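Local coordinates for protein gamma-glutamyltranspeptidase (PDB 6J3A) that is an LmbA-like gamma-glutamyltranspeptidase homologue of the Ntn-hydrolase clan, probably an enzyme that transfers or hydrolyses gamma-glutamyl or related groups, at residues M1-Q9 / V523-D534; P583-A591 / S602-M610. One frame throughout, in Å; residues are numbered along the deposited sequence.

Contact 1: M1-Q9 / V523-D534; sequences MFTTRPTLQ and VRGGLDLQGAID
Thr4 and Asp534 meet from opposite directions where the N-terminal arm of this Ntn-clan protein passes over the short helix 529-534. The carboxylate takes both donors of Thr4, N-H and hydroxyl: OD2 of Asp534 offers its syn lone pair to Thr4 N at 2.8 Å, and OD1 of Asp534 receives Thr4 OG1 at 2.9 Å. The hydroxyl lies between its backbone N and carbonyl carbon (chi1 61°), which brings it round to the carboxylate that already holds its own N-H. Gln530 NE2 also donates to Asp534 OD1, at 2.8 Å and from above the carboxylate plane, and these three bonds are likely to hold the carboxylate against rotation. A bend at chi2 (69°) turns the Gln530 amide into this position; Ala605 O is a further acceptor for NE2, and a water links Gln530 OE1 to Pro6 O. CG of Gln530 rests 3.5 Å from Arg5 O.

Further along the arm, Thr7 OG1 accepts Gln530 N at 3.1 Å, taking up an N-H of the first helical turn, while Thr7 CG2 packs on Leu529 CB at 3.7 Å. Asp528, salt-bridged to Arg520, is the N-cap and accepts weakly from Gly531 N. At the type I' turn Val523-Gly526, Gln9 NE2 donates to Arg524 O at 3.0 Å, with that oxygen in the plane of the Gln9 amide. Arg524 extends to Glu146 of the second subunit. A water in its guanidinium plane accepts from Arg524 NH1 and donates to Gln9 OE1 and to Thr7 O, the latter at 2.8 Å.

Contact 2: P583-A591 / S602-M610; sequences PWSEGRLCA and SAAANPRGM
Arg608 CG lies at the edge of the Trp584 ring, in its plane, the side chains crossing at about a right angle, at the open end of a beta hairpin, strands 590-594 and 601-605, whose antiparallel pairing gives way here to two loops. In the hydrogen-bonded pair Ala591-Ala604, Ala604 N donates to Ala591 O at 3.1 Å and the return bond is weak. Beyond the non-hydrogen-bonded pair Cys590-Ala605, Asn606 N reaches Leu589 O, also at 3.1 Å.

Asn606 then forms an Asx turn. Its OD1 accepts Arg608 N from above the carbonyl plane and Arg608 NH1 within that plane, at 2.8 Å; a water bound by Leu589 N donates to OD1 as well. A chi1 of 165° carries CG of Asn606 beside its carbonyl carbon, bringing OD1 to the N-H two residues on, and Asn606 ND2 donates weakly to Arg608 O. Glu560 forms a salt bridge with Arg608 NE, and Ile533 O is a second acceptor for NH1.

Glu586 O lies over one face of this group, 2.9 Å from Arg608 NE but badly angled for a hydrogen bond; Trp584 CE3 lies over the opposite face. With an alanine here, Glu560 is likely to lose this charged partner, and Asn606 OD1 its in-plane donor. Pro607 CG abuts Trp584 CZ3 at 3.8 Å, and one water joins Trp584 O to Gly609 N, 2.9 Å from each.

In the fold
From the N terminus, the arm 1-9 leads into strand 8-10, and contact 1 closes a loop of more than 500 residues when 523-534 comes back to it. Contact 2 opens only afterwards and closes a short hairpin, so the two follow in series and neither nests nor crosses. In space they adjoin, their centres about 12 Å apart: strand 8-10 lies beside strand 601-605, with Leu8 O probably bonded to Ala603 N, and helix 529-534 packs on Ala604. Together they join the N-terminal arm, helix 529-534 and the hairpin 590-605. Both also reach the dimer interface, where Arg524 bonds Met610 O of the second subunit and Trp584 stacks on Phe2 of that subunit.

Contact 1: M1-Q9 / V523-D534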
# COMPACT_ATOMS: atom_id res chain seq x y z
N MET A 1 -13.85 -1.60 11.43
CA MET A 1 -12.70 -1.73 12.38
C MET A 1 -11.36 -1.44 11.67
O MET A 1 -11.14 -1.93 10.56
CB MET A 1 -12.68 -3.12 13.02
N PHE A 2 -10.48 -0.66 12.31
CA PHE A 2 -9.22 -0.18 11.69
C PHE A 2 -8.26 -1.30 11.26
O PHE A 2 -7.94 -2.20 12.03
CB PHE A 2 -8.46 0.78 12.61
CG PHE A 2 -7.17 1.31 12.02
CD1 PHE A 2 -7.18 2.29 11.01
CD2 PHE A 2 -5.93 0.85 12.45
CE1 PHE A 2 -6.00 2.78 10.46
CE2 PHE A 2 -4.75 1.34 11.91
CZ PHE A 2 -4.79 2.31 10.91
N THR A 3 -7.82 -1.20 10.00
CA THR A 3 -6.77 -2.04 9.45
C THR A 3 -5.66 -1.15 8.91
O THR A 3 -5.90 -0.04 8.41
CB THR A 3 -7.27 -2.94 8.31
OG1 THR A 3 -7.88 -2.14 7.29
CG2 THR A 3 -8.28 -3.95 8.82
N THR A 4 -4.45 -1.69 8.97
CA THR A 4 -3.23 -0.95 8.66
C THR A 4 -3.15 -0.54 7.18
O THR A 4 -2.46 0.41 6.84
CB THR A 4 -1.99 -1.80 8.99
OG1 THR A 4 -1.99 -3.01 8.21
CG2 THR A 4 -1.95 -2.14 10.49
N ARG A 5 -3.86 -1.28 6.34
CA ARG A 5 -4.07 -0.95 4.94
C ARG A 5 -5.52 -1.28 4.61
O ARG A 5 -6.24 -1.86 5.42
CB ARG A 5 -3.16 -1.76 4.03
CG ARG A 5 -1.69 -1.41 4.15
CD ARG A 5 -0.93 -2.64 4.58
NE ARG A 5 0.39 -2.34 5.11
CZ ARG A 5 1.54 -2.79 4.64
NH1 ARG A 5 2.66 -2.45 5.23
NH2 ARG A 5 1.59 -3.59 3.58
N PRO A 6 -5.97 -0.87 3.43
CA PRO A 6 -7.27 -1.39 3.05
C PRO A 6 -7.09 -2.77 2.46
O PRO A 6 -5.99 -3.11 2.03
CB PRO A 6 -7.77 -0.40 2.00
CG PRO A 6 -6.57 0.34 1.52
CD PRO A 6 -5.48 0.20 2.53
N THR A 7 -8.15 -3.56 2.49
CA THR A 7 -8.23 -4.69 1.58
C THR A 7 -8.58 -4.04 0.25
O THR A 7 -9.72 -3.66 0.03
CB THR A 7 -9.29 -5.71 2.00
OG1 THR A 7 -9.03 -6.15 3.34
CG2 THR A 7 -9.24 -6.90 1.08
N LEU A 8 -7.58 -3.88 -0.61
CA LEU A 8 -7.79 -3.24 -1.92
C LEU A 8 -8.86 -3.98 -2.71
O LEU A 8 -8.95 -5.19 -2.61
CB LEU A 8 -6.50 -3.20 -2.75
CG LEU A 8 -5.21 -2.63 -2.14
CD1 LEU A 8 -4.14 -2.54 -3.22
CD2 LEU A 8 -5.44 -1.29 -1.49
N GLN A 9 -9.66 -3.24 -3.47
CA GLN A 9 -10.72 -3.78 -4.32
C GLN A 9 -10.63 -3.15 -5.70
O GLN A 9 -10.42 -1.95 -5.82
CB GLN A 9 -12.07 -3.46 -3.71
CG GLN A 9 -12.43 -4.36 -2.56
CD GLN A 9 -13.73 -3.96 -1.90
OE1 GLN A 9 -13.95 -2.79 -1.60
NE2 GLN A 9 -14.60 -4.93 -1.67
N VAL A 523 -15.85 -7.28 4.95
CA VAL A 523 -15.60 -5.85 5.04
C VAL A 523 -15.77 -5.33 3.62
O VAL A 523 -15.21 -5.90 2.68
CB VAL A 523 -14.19 -5.58 5.58
CG1 VAL A 523 -13.80 -4.11 5.47
CG2 VAL A 523 -14.09 -6.07 7.03
N ARG A 524 -16.57 -4.27 3.48
CA ARG A 524 -16.93 -3.72 2.16
C ARG A 524 -17.46 -4.79 1.22
O ARG A 524 -17.03 -4.88 0.06
CB ARG A 524 -15.74 -2.99 1.53
CG ARG A 524 -15.39 -1.72 2.27
CD ARG A 524 -14.17 -1.03 1.70
NE ARG A 524 -13.83 0.14 2.51
CZ ARG A 524 -12.68 0.80 2.45
NH1 ARG A 524 -11.70 0.43 1.61
NH2 ARG A 524 -12.49 1.85 3.25
N GLY A 525 -18.39 -5.60 1.72
CA GLY A 525 -18.96 -6.72 0.95
C GLY A 525 -17.97 -7.70 0.34
O GLY A 525 -18.28 -8.35 -0.65
N GLY A 526 -16.77 -7.81 0.92
CA GLY A 526 -15.71 -8.71 0.45
C GLY A 526 -14.98 -9.36 1.61
O GLY A 526 -15.08 -8.90 2.76
N LEU A 527 -14.23 -10.42 1.33
CA LEU A 527 -13.47 -11.13 2.36
C LEU A 527 -12.57 -10.17 3.12
O LEU A 527 -11.91 -9.34 2.51
CB LEU A 527 -12.61 -12.23 1.74
CG LEU A 527 -13.37 -13.36 1.06
CD1 LEU A 527 -12.45 -14.26 0.24
CD2 LEU A 527 -14.13 -14.19 2.09
N ASP A 528 -12.53 -10.32 4.45
CA ASP A 528 -11.75 -9.45 5.32
C ASP A 528 -10.27 -9.90 5.32
O ASP A 528 -9.72 -10.34 6.34
CB ASP A 528 -12.35 -9.47 6.73
CG ASP A 528 -11.69 -8.48 7.67
OD1 ASP A 528 -11.03 -7.52 7.20
OD2 ASP A 528 -11.83 -8.66 8.91
N LEU A 529 -9.63 -9.77 4.15
CA LEU A 529 -8.26 -10.21 3.96
C LEU A 529 -7.31 -9.49 4.91
O LEU A 529 -6.61 -10.15 5.68
CB LEU A 529 -7.80 -9.96 2.51
CG LEU A 529 -8.56 -10.64 1.36
CD1 LEU A 529 -7.91 -10.32 0.01
CD2 LEU A 529 -8.66 -12.16 1.54
N GLN A 530 -7.29 -8.16 4.86
CA GLN A 530 -6.34 -7.39 5.67
C GLN A 530 -6.61 -7.47 7.18
O GLN A 530 -5.67 -7.48 7.97
CB GLN A 530 -6.27 -5.93 5.21
CG GLN A 530 -5.16 -5.11 5.87
CD GLN A 530 -3.77 -5.52 5.44
OE1 GLN A 530 -3.47 -5.59 4.25
NE2 GLN A 530 -2.89 -5.76 6.42
N GLY A 531 -7.87 -7.53 7.57
CA GLY A 531 -8.23 -7.70 8.98
C GLY A 531 -7.74 -9.04 9.51
O GLY A 531 -7.35 -9.16 10.68
N ALA A 532 -7.76 -10.05 8.63
CA ALA A 532 -7.23 -11.38 8.96
C ALA A 532 -5.71 -11.34 9.09
O ALA A 532 -5.15 -11.91 10.02
CB ALA A 532 -7.65 -12.40 7.92
N ILE A 533 -5.04 -10.64 8.18
CA ILE A 533 -3.59 -10.46 8.24
C ILE A 533 -3.14 -9.66 9.47
O ILE A 533 -2.22 -10.07 10.16
CB ILE A 533 -3.06 -9.76 6.97
CG1 ILE A 533 -3.20 -10.72 5.78
CG2 ILE A 533 -1.62 -9.33 7.17
CD1 ILE A 533 -2.76 -10.17 4.44
N ASP A 534 -3.76 -8.49 9.67
CA ASP A 534 -3.54 -7.66 10.87
C ASP A 534 -3.75 -8.44 12.16
O ASP A 534 -3.03 -8.23 13.12
CB ASP A 534 -4.48 -6.44 10.91
CG ASP A 534 -4.00 -5.28 10.04
OD1 ASP A 534 -3.16 -5.45 9.14
OD2 ASP A 534 -4.52 -4.16 10.27
O HOH W 1 -3.16 -4.19 1.98
O HOH W 2 -11.68 -1.69 -0.46

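Contact 2: P583-A591 / S602-M610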
# COMPACT_ATOMS: atom_id res chain seq x y z
N PRO A 583 4.74 -7.00 19.35
CA PRO A 583 3.37 -6.79 18.87
C PRO A 583 3.18 -7.10 17.38
O PRO A 583 2.17 -7.69 17.00
CB PRO A 583 3.12 -5.29 19.11
CG PRO A 583 4.24 -4.80 19.95
CD PRO A 583 5.38 -5.73 19.74
N TRP A 584 4.14 -6.69 16.56
CA TRP A 584 4.05 -6.82 15.11
C TRP A 584 5.18 -7.69 14.58
O TRP A 584 6.10 -7.18 13.93
CB TRP A 584 4.07 -5.43 14.47
CG TRP A 584 2.88 -4.60 14.82
CD1 TRP A 584 2.81 -3.65 15.79
CD2 TRP A 584 1.58 -4.66 14.22
NE1 TRP A 584 1.55 -3.09 15.83
CE2 TRP A 584 0.77 -3.70 14.88
CE3 TRP A 584 1.02 -5.42 13.20
CZ2 TRP A 584 -0.56 -3.48 14.54
CZ3 TRP A 584 -0.31 -5.21 12.86
CH2 TRP A 584 -1.09 -4.24 13.53
N SER A 585 5.09 -8.99 14.87
CA SER A 585 6.20 -9.96 14.68
C SER A 585 5.85 -11.33 14.06
O SER A 585 6.76 -12.04 13.64
CB SER A 585 6.86 -10.25 16.03
OG SER A 585 5.92 -10.82 16.93
N GLU A 586 4.57 -11.70 14.00
CA GLU A 586 4.13 -13.04 13.56
C GLU A 586 3.41 -12.94 12.22
O GLU A 586 2.34 -12.36 12.13
CB GLU A 586 3.18 -13.66 14.58
CG GLU A 586 3.79 -13.95 15.95
CD GLU A 586 4.75 -15.12 15.91
OE1 GLU A 586 5.86 -15.00 16.49
OE2 GLU A 586 4.37 -16.15 15.29
N GLY A 587 4.02 -13.51 11.19
CA GLY A 587 3.40 -13.66 9.87
C GLY A 587 3.87 -12.62 8.89
O GLY A 587 3.98 -11.45 9.24
N ARG A 588 4.20 -13.05 7.66
CA ARG A 588 4.42 -12.13 6.55
C ARG A 588 3.44 -12.47 5.43
O ARG A 588 3.83 -12.68 4.28
CB ARG A 588 5.86 -12.11 6.00
CG ARG A 588 7.02 -12.43 6.93
CD ARG A 588 7.55 -11.24 7.70
NE ARG A 588 7.04 -11.33 9.06
CZ ARG A 588 7.67 -10.94 10.16
NH1 ARG A 588 7.06 -11.10 11.32
NH2 ARG A 588 8.88 -10.39 10.13
N LEU A 589 2.16 -12.49 5.79
CA LEU A 589 1.11 -12.94 4.87
C LEU A 589 0.96 -12.08 3.61
O LEU A 589 1.23 -10.88 3.62
CB LEU A 589 -0.21 -13.05 5.63
CG LEU A 589 -0.16 -14.30 6.53
CD1 LEU A 589 -0.95 -14.16 7.81
CD2 LEU A 589 -0.62 -15.52 5.74
N CYS A 590 0.57 -12.75 2.53
CA CYS A 590 0.17 -12.12 1.27
C CYS A 590 -1.09 -12.80 0.80
O CYS A 590 -1.22 -13.99 0.97
CB CYS A 590 1.24 -12.31 0.21
SG CYS A 590 2.88 -11.83 0.76
N ALA A 591 -2.00 -12.04 0.20
CA ALA A 591 -3.25 -12.61 -0.32
C ALA A 591 -3.79 -11.78 -1.48
O ALA A 591 -3.71 -10.55 -1.47
CB ALA A 591 -4.30 -12.72 0.78
N SER A 602 -9.53 -8.51 -5.19
CA SER A 602 -9.06 -7.85 -3.98
C SER A 602 -7.64 -8.28 -3.59
O SER A 602 -7.07 -9.18 -4.21
CB SER A 602 -10.07 -8.01 -2.83
OG SER A 602 -10.41 -9.35 -2.62
N ALA A 603 -7.06 -7.59 -2.61
CA ALA A 603 -5.70 -7.87 -2.15
C ALA A 603 -5.44 -7.26 -0.80
O ALA A 603 -5.96 -6.19 -0.48
CB ALA A 603 -4.68 -7.34 -3.13
N ALA A 604 -4.63 -7.95 -0.02
CA ALA A 604 -4.14 -7.45 1.26
C ALA A 604 -2.67 -7.86 1.40
O ALA A 604 -2.15 -8.65 0.61
CB ALA A 604 -4.97 -7.98 2.41
N ALA A 605 -2.00 -7.28 2.39
CA ALA A 605 -0.61 -7.61 2.67
C ALA A 605 -0.20 -7.26 4.09
O ALA A 605 -0.73 -6.33 4.70
CB ALA A 605 0.32 -6.91 1.68
N ASN A 606 0.77 -8.02 4.58
CA ASN A 606 1.29 -7.90 5.94
C ASN A 606 2.03 -6.57 6.17
O ASN A 606 2.86 -6.19 5.34
CB ASN A 606 2.24 -9.06 6.22
CG ASN A 606 3.10 -8.82 7.44
OD1 ASN A 606 2.61 -8.79 8.57
ND2 ASN A 606 4.39 -8.62 7.21
N PRO A 607 1.73 -5.89 7.29
CA PRO A 607 2.42 -4.65 7.62
C PRO A 607 3.70 -4.81 8.45
O PRO A 607 4.47 -3.86 8.57
CB PRO A 607 1.36 -3.90 8.42
CG PRO A 607 0.69 -4.98 9.18
CD PRO A 607 0.70 -6.19 8.30
N ARG A 608 3.91 -6.00 9.02
CA ARG A 608 5.00 -6.24 9.94
C ARG A 608 6.32 -6.23 9.17
O ARG A 608 6.44 -6.93 8.17
CB ARG A 608 4.84 -7.58 10.65
CG ARG A 608 3.53 -7.77 11.40
CD ARG A 608 3.33 -9.23 11.78
NE ARG A 608 2.06 -9.47 12.46
CZ ARG A 608 0.88 -9.57 11.87
NH1 ARG A 608 0.75 -9.44 10.54
NH2 ARG A 608 -0.20 -9.81 12.61
N GLY A 609 7.27 -5.42 9.63
CA GLY A 609 8.57 -5.24 8.98
C GLY A 609 8.56 -4.19 7.87
O GLY A 609 9.54 -4.06 7.15
N MET A 610 7.47 -3.44 7.76
CA MET A 610 7.24 -2.42 6.71
C MET A 610 7.90 -2.73 5.37
O MET A 610 8.80 -2.02 4.91
CB MET A 610 7.62 -1.00 7.19
CG MET A 610 8.10 -0.87 8.61
SD MET A 610 6.93 -1.33 9.90
CE MET A 610 8.18 -1.68 11.13
O HOH W 3 6.87 -4.86 12.46
O HOH W 4 1.05 -11.56 8.35